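Local coordinates for protein galactose-binding lectin (Arachis hypogaea, PDB 6VAW) that binds galactose-bearing sugars as a homotetrameric legume lectin that carries manganese and calcium ions beside its carbohydrate site, at residues 112-124 against 136-148. Residues are numbered along the deposited sequence; the frame is centred on the assembly and turned at random.
Sequences KGAGHFVGVEFDT and DHVGIDVNSVDSV. With MN (manganese (II) ion), chain F; CA (calcium ion), chain G.
E121 and H137 each place CG between their own backbone N and carbonyl carbon (chi1 58° and 53°), which brings both side chains to the same manganese ion from adjacent strands. E121 then runs on extended, its CG over the backbone of G139. E121 OE2 and H137 NE2 each bind the manganese ion at 2.1 Å. D123, its CG anti to the backbone N (chi1 -162°), adds OD2 to manganese and also holds calcium with OD1 and OD2. Its CB sits over one face of the H137 ring, a CH-pi contact of 3.6 Å to the centroid. T135 O takes a hydrogen bond from H137 ND1 and probably helps fix the ring.

The other E121 oxygen, OE1, lies 2.7 Å from D141 OD2, with the carboxylate planes nearly perpendicular. One acid probably holds a proton here. S147 OG donates to D141 OD1. A manganese-bound water joins E121 OE1 to V145 O.

Strands 117-123 and 137-141 run antiparallel, with paired backbone bonds at G119/D141, E121/G139 and D123/H137. V120, F122 and V138 pack on the face opposite the metals, towards strands 173-179 and 185-191. Between A114 and V118 the register shifts by two, a beta bulge. There N143 OD1 accepts from F117 N at 3.1 Å in the amide plane, and N143 N donates to F117 O. The F117 ring has N143 CA over one face and V145 N at its edge.

D132 completes the protein ligands of manganese and, with Y125 and N127, those of calcium: the paired metal site of the legume lectin fold, beside the sugar pocket.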
loop_
_atom_site.group_PDB
_atom_site.type_symbol
_atom_site.label_atom_id
_atom_site.label_comp_id
_atom_site.label_asym_id
_atom_site.label_seq_id
_atom_site.Cartn_x
_atom_site.Cartn_y
_atom_site.Cartn_z
ATOM N N LYS A 112 -12.862 -13.057 -37.860
ATOM C CA LYS A 112 -11.567 -13.481 -38.417
ATOM C C LYS A 112 -10.449 -13.578 -37.334
ATOM O O LYS A 112 -9.321 -13.981 -37.657
ATOM C CB LYS A 112 -11.121 -12.530 -39.543
ATOM C CG LYS A 112 -12.136 -12.457 -40.692
ATOM C CD LYS A 112 -11.536 -11.929 -42.008
ATOM C CE LYS A 112 -11.344 -10.418 -42.124
ATOM N NZ LYS A 112 -12.593 -9.645 -41.858
ATOM N N GLY A 113 -10.792 -13.235 -36.091
ATOM C CA GLY A 113 -9.927 -13.309 -34.914
ATOM C C GLY A 113 -9.014 -12.127 -34.680
ATOM O O GLY A 113 -8.130 -12.201 -33.822
ATOM N N ALA A 114 -9.253 -11.014 -35.401
ATOM C CA ALA A 114 -8.462 -9.788 -35.301
ATOM C C ALA A 114 -9.140 -8.750 -34.425
ATOM O O ALA A 114 -10.367 -8.629 -34.414
ATOM C CB ALA A 114 -8.226 -9.210 -36.692
ATOM N N GLY A 115 -8.327 -7.998 -33.695
ATOM C CA GLY A 115 -8.796 -6.932 -32.822
ATOM C C GLY A 115 -7.650 -6.015 -32.457
ATOM O O GLY A 115 -6.537 -6.195 -32.953
ATOM N N HIS A 116 -7.914 -5.023 -31.611
ATOM C CA HIS A 116 -6.887 -4.102 -31.159
ATOM C C HIS A 116 -6.738 -4.296 -29.644
ATOM O O HIS A 116 -7.507 -3.727 -28.867
ATOM C CB HIS A 116 -7.232 -2.655 -31.535
ATOM C CG HIS A 116 -6.083 -1.705 -31.411
ATOM N ND1 HIS A 116 -6.240 -0.352 -31.666
ATOM C CD2 HIS A 116 -4.787 -1.943 -31.096
ATOM C CE1 HIS A 116 -5.052 0.192 -31.470
ATOM N NE2 HIS A 116 -4.142 -0.723 -31.140
ATOM N N PHE A 117 -5.793 -5.167 -29.237
ATOM C CA PHE A 117 -5.602 -5.519 -27.834
ATOM C C PHE A 117 -4.321 -6.319 -27.655
ATOM O O PHE A 117 -3.789 -6.871 -28.612
ATOM C CB PHE A 117 -6.813 -6.361 -27.300
ATOM C CG PHE A 117 -6.948 -7.711 -27.978
ATOM C CD1 PHE A 117 -7.602 -7.833 -29.203
ATOM C CD2 PHE A 117 -6.398 -8.856 -27.405
ATOM C CE1 PHE A 117 -7.670 -9.073 -29.867
ATOM C CE2 PHE A 117 -6.483 -10.097 -28.055
ATOM C CZ PHE A 117 -7.113 -10.196 -29.286
ATOM N N VAL A 118 -3.897 -6.444 -26.406
ATOM C CA VAL A 118 -2.787 -7.291 -25.965
ATOM C C VAL A 118 -3.379 -8.058 -24.815
ATOM O O VAL A 118 -4.034 -7.453 -23.970
ATOM C CB VAL A 118 -1.469 -6.527 -25.611
ATOM C CG1 VAL A 118 -0.445 -7.461 -24.931
ATOM C CG2 VAL A 118 -0.857 -5.897 -26.866
ATOM N N GLY A 119 -3.221 -9.372 -24.806
ATOM C CA GLY A 119 -3.814 -10.119 -23.705
ATOM C C GLY A 119 -3.201 -11.450 -23.363
ATOM O O GLY A 119 -2.334 -11.946 -24.072
ATOM N N VAL A 120 -3.674 -12.022 -22.262
ATOM C CA VAL A 120 -3.278 -13.337 -21.771
ATOM C C VAL A 120 -4.571 -14.140 -21.678
ATOM O O VAL A 120 -5.412 -13.805 -20.858
ATOM C CB VAL A 120 -2.522 -13.272 -20.403
ATOM C CG1 VAL A 120 -2.118 -14.662 -19.930
ATOM C CG2 VAL A 120 -1.311 -12.323 -20.445
ATOM N N GLU A 121 -4.735 -15.158 -22.532
ATOM C CA GLU A 121 -5.952 -15.979 -22.589
ATOM C C GLU A 121 -5.794 -17.292 -21.843
ATOM O O GLU A 121 -4.722 -17.903 -21.840
ATOM C CB GLU A 121 -6.390 -16.271 -24.034
ATOM C CG GLU A 121 -5.300 -16.970 -24.835
ATOM C CD GLU A 121 -5.821 -17.486 -26.153
ATOM O OE1 GLU A 121 -6.211 -16.644 -26.983
ATOM O OE2 GLU A 121 -5.795 -18.713 -26.380
ATOM N N PHE A 122 -6.902 -17.717 -21.226
ATOM C CA PHE A 122 -7.055 -18.989 -20.516
ATOM C C PHE A 122 -8.149 -19.689 -21.298
ATOM O O PHE A 122 -9.326 -19.530 -21.011
ATOM C CB PHE A 122 -7.402 -18.723 -19.040
ATOM C CG PHE A 122 -6.345 -17.863 -18.389
ATOM C CD1 PHE A 122 -5.239 -18.439 -17.784
ATOM C CD2 PHE A 122 -6.426 -16.473 -18.435
ATOM C CE1 PHE A 122 -4.232 -17.640 -17.215
ATOM C CE2 PHE A 122 -5.424 -15.676 -17.867
ATOM C CZ PHE A 122 -4.329 -16.264 -17.274
ATOM N N ASP A 123 -7.739 -20.327 -22.382
ATOM C CA ASP A 123 -8.569 -20.886 -23.429
ATOM C C ASP A 123 -8.939 -22.345 -23.187
ATOM O O ASP A 123 -8.065 -23.201 -23.058
ATOM C CB ASP A 123 -7.812 -20.725 -24.746
ATOM C CG ASP A 123 -8.685 -20.844 -25.957
ATOM O OD1 ASP A 123 -9.872 -21.237 -25.804
ATOM O OD2 ASP A 123 -8.220 -20.508 -27.048
ATOM N N THR A 124 -10.266 -22.617 -23.119
ATOM C CA THR A 124 -10.779 -23.949 -22.787
ATOM C C THR A 124 -11.440 -24.687 -23.973
ATOM O O THR A 124 -12.029 -25.756 -23.764
ATOM C CB THR A 124 -11.741 -23.855 -21.595
ATOM O OG1 THR A 124 -12.929 -23.175 -21.977
ATOM C CG2 THR A 124 -11.117 -23.165 -20.389
ATOM N N ASP A 136 -6.473 -27.481 -23.633
ATOM C CA ASP A 136 -6.601 -26.214 -22.895
ATOM C C ASP A 136 -5.217 -25.552 -22.860
ATOM O O ASP A 136 -4.194 -26.259 -22.836
ATOM C CB ASP A 136 -7.114 -26.434 -21.457
ATOM C CG ASP A 136 -8.526 -26.997 -21.352
ATOM O OD1 ASP A 136 -9.216 -27.077 -22.396
ATOM O OD2 ASP A 136 -8.939 -27.355 -20.221
ATOM N N HIS A 137 -5.172 -24.220 -22.928
ATOM C CA HIS A 137 -3.887 -23.543 -22.989
ATOM C C HIS A 137 -3.965 -22.120 -22.482
ATOM O O HIS A 137 -5.039 -21.511 -22.451
ATOM C CB HIS A 137 -3.372 -23.527 -24.451
ATOM C CG HIS A 137 -4.355 -22.966 -25.438
ATOM N ND1 HIS A 137 -5.408 -23.738 -25.942
ATOM C CD2 HIS A 137 -4.406 -21.738 -26.002
ATOM C CE1 HIS A 137 -6.067 -22.946 -26.770
ATOM N NE2 HIS A 137 -5.503 -21.736 -26.842
ATOM N N VAL A 138 -2.796 -21.594 -22.141
ATOM C CA VAL A 138 -2.599 -20.192 -21.799
ATOM C C VAL A 138 -1.888 -19.617 -23.008
ATOM O O VAL A 138 -0.952 -20.231 -23.513
ATOM C CB VAL A 138 -1.848 -19.945 -20.469
ATOM C CG1 VAL A 138 -1.730 -18.448 -20.175
ATOM C CG2 VAL A 138 -2.528 -20.660 -19.303
ATOM N N GLY A 139 -2.353 -18.484 -23.488
ATOM C CA GLY A 139 -1.756 -17.875 -24.665
ATOM C C GLY A 139 -1.475 -16.405 -24.493
ATOM O O GLY A 139 -2.096 -15.745 -23.673
ATOM N N ILE A 140 -0.504 -15.908 -25.247
ATOM C CA ILE A 140 -0.177 -14.489 -25.264
ATOM C C ILE A 140 -0.637 -14.023 -26.634
ATOM O O ILE A 140 -0.224 -14.581 -27.647
ATOM C CB ILE A 140 1.277 -14.137 -24.898
ATOM C CG1 ILE A 140 1.530 -14.423 -23.375
ATOM C CG2 ILE A 140 1.583 -12.680 -25.263
ATOM C CD1 ILE A 140 2.979 -14.202 -22.875
ATOM N N ASP A 141 -1.518 -13.027 -26.642
ATOM C CA ASP A 141 -2.206 -12.511 -27.837
ATOM C C ASP A 141 -1.847 -11.097 -28.147
ATOM O O ASP A 141 -1.922 -10.244 -27.285
ATOM C CB ASP A 141 -3.714 -12.554 -27.632
ATOM C CG ASP A 141 -4.298 -13.937 -27.512
ATOM O OD1 ASP A 141 -3.562 -14.914 -27.765
ATOM O OD2 ASP A 141 -5.507 -14.042 -27.248
ATOM N N VAL A 142 -1.593 -10.844 -29.402
ATOM C CA VAL A 142 -1.239 -9.520 -29.883
ATOM C C VAL A 142 -2.101 -9.228 -31.113
ATOM O O VAL A 142 -1.794 -9.679 -32.222
ATOM C CB VAL A 142 0.292 -9.341 -30.166
ATOM C CG1 VAL A 142 0.597 -7.915 -30.621
ATOM C CG2 VAL A 142 1.137 -9.696 -28.933
ATOM N N ASN A 143 -3.215 -8.493 -30.881
ATOM C CA ASN A 143 -4.180 -8.070 -31.900
ATOM C C ASN A 143 -4.871 -9.257 -32.596
ATOM O O ASN A 143 -5.477 -9.084 -33.657
ATOM C CB ASN A 143 -3.514 -7.147 -32.942
ATOM C CG ASN A 143 -3.043 -5.830 -32.366
ATOM O OD1 ASN A 143 -3.640 -5.259 -31.454
ATOM N ND2 ASN A 143 -1.949 -5.320 -32.889
ATOM N N SER A 144 -4.800 -10.451 -31.993
ATOM C CA SER A 144 -5.394 -11.649 -32.565
ATOM C C SER A 144 -5.557 -12.745 -31.523
ATOM O O SER A 144 -4.707 -12.895 -30.640
ATOM C CB SER A 144 -4.532 -12.174 -33.720
ATOM O OG SER A 144 -5.082 -13.343 -34.313
ATOM N N VAL A 145 -6.629 -13.540 -31.666
ATOM C CA VAL A 145 -6.859 -14.721 -30.834
ATOM C C VAL A 145 -6.121 -15.929 -31.464
ATOM O O VAL A 145 -6.235 -17.053 -30.974
ATOM C CB VAL A 145 -8.358 -15.022 -30.506
ATOM C CG1 VAL A 145 -8.935 -13.961 -29.569
ATOM C CG2 VAL A 145 -9.196 -15.156 -31.766
ATOM N N ASP A 146 -5.340 -15.683 -32.548
ATOM C CA ASP A 146 -4.369 -16.637 -33.089
ATOM C C ASP A 146 -3.077 -16.254 -32.343
ATOM O O ASP A 146 -2.354 -15.347 -32.760
ATOM C CB ASP A 146 -4.234 -16.565 -34.621
ATOM C CG ASP A 146 -3.362 -17.668 -35.234
ATOM O OD1 ASP A 146 -2.470 -18.196 -34.525
ATOM O OD2 ASP A 146 -3.578 -18.007 -36.423
ATOM N N SER A 147 -2.879 -16.853 -31.174
ATOM C CA SER A 147 -1.803 -16.462 -30.261
ATOM C C SER A 147 -0.393 -16.458 -30.854
ATOM O O SER A 147 -0.010 -17.305 -31.666
ATOM C CB SER A 147 -1.807 -17.344 -29.021
ATOM O OG SER A 147 -3.088 -17.394 -28.429
ATOM N N VAL A 148 0.389 -15.483 -30.390
ATOM C CA VAL A 148 1.815 -15.374 -30.742
ATOM C C VAL A 148 2.511 -16.607 -30.133
ATOM O O VAL A 148 3.393 -17.183 -30.758
ATOM C CB VAL A 148 2.400 -14.023 -30.249
ATOM C CG1 VAL A 148 3.918 -13.992 -30.347
ATOM C CG2 VAL A 148 1.782 -12.850 -31.016
HETATM MN MN MN F . -6.351 -20.125 -27.858
HETATM CA CA CA G . -10.357 -21.300 -28.225
HETATM O O HOH W 1 -6.547 -13.292 -36.589
HETATM O O HOH W 2 -7.400 -18.122 -28.894
HETATM O O HOH W 3 -4.364 -19.763 -28.898
HETATM O O HOH W 4 -12.210 -20.675 -27.017
HETATM O O HOH W 5 -10.078 -19.072 -29.077
#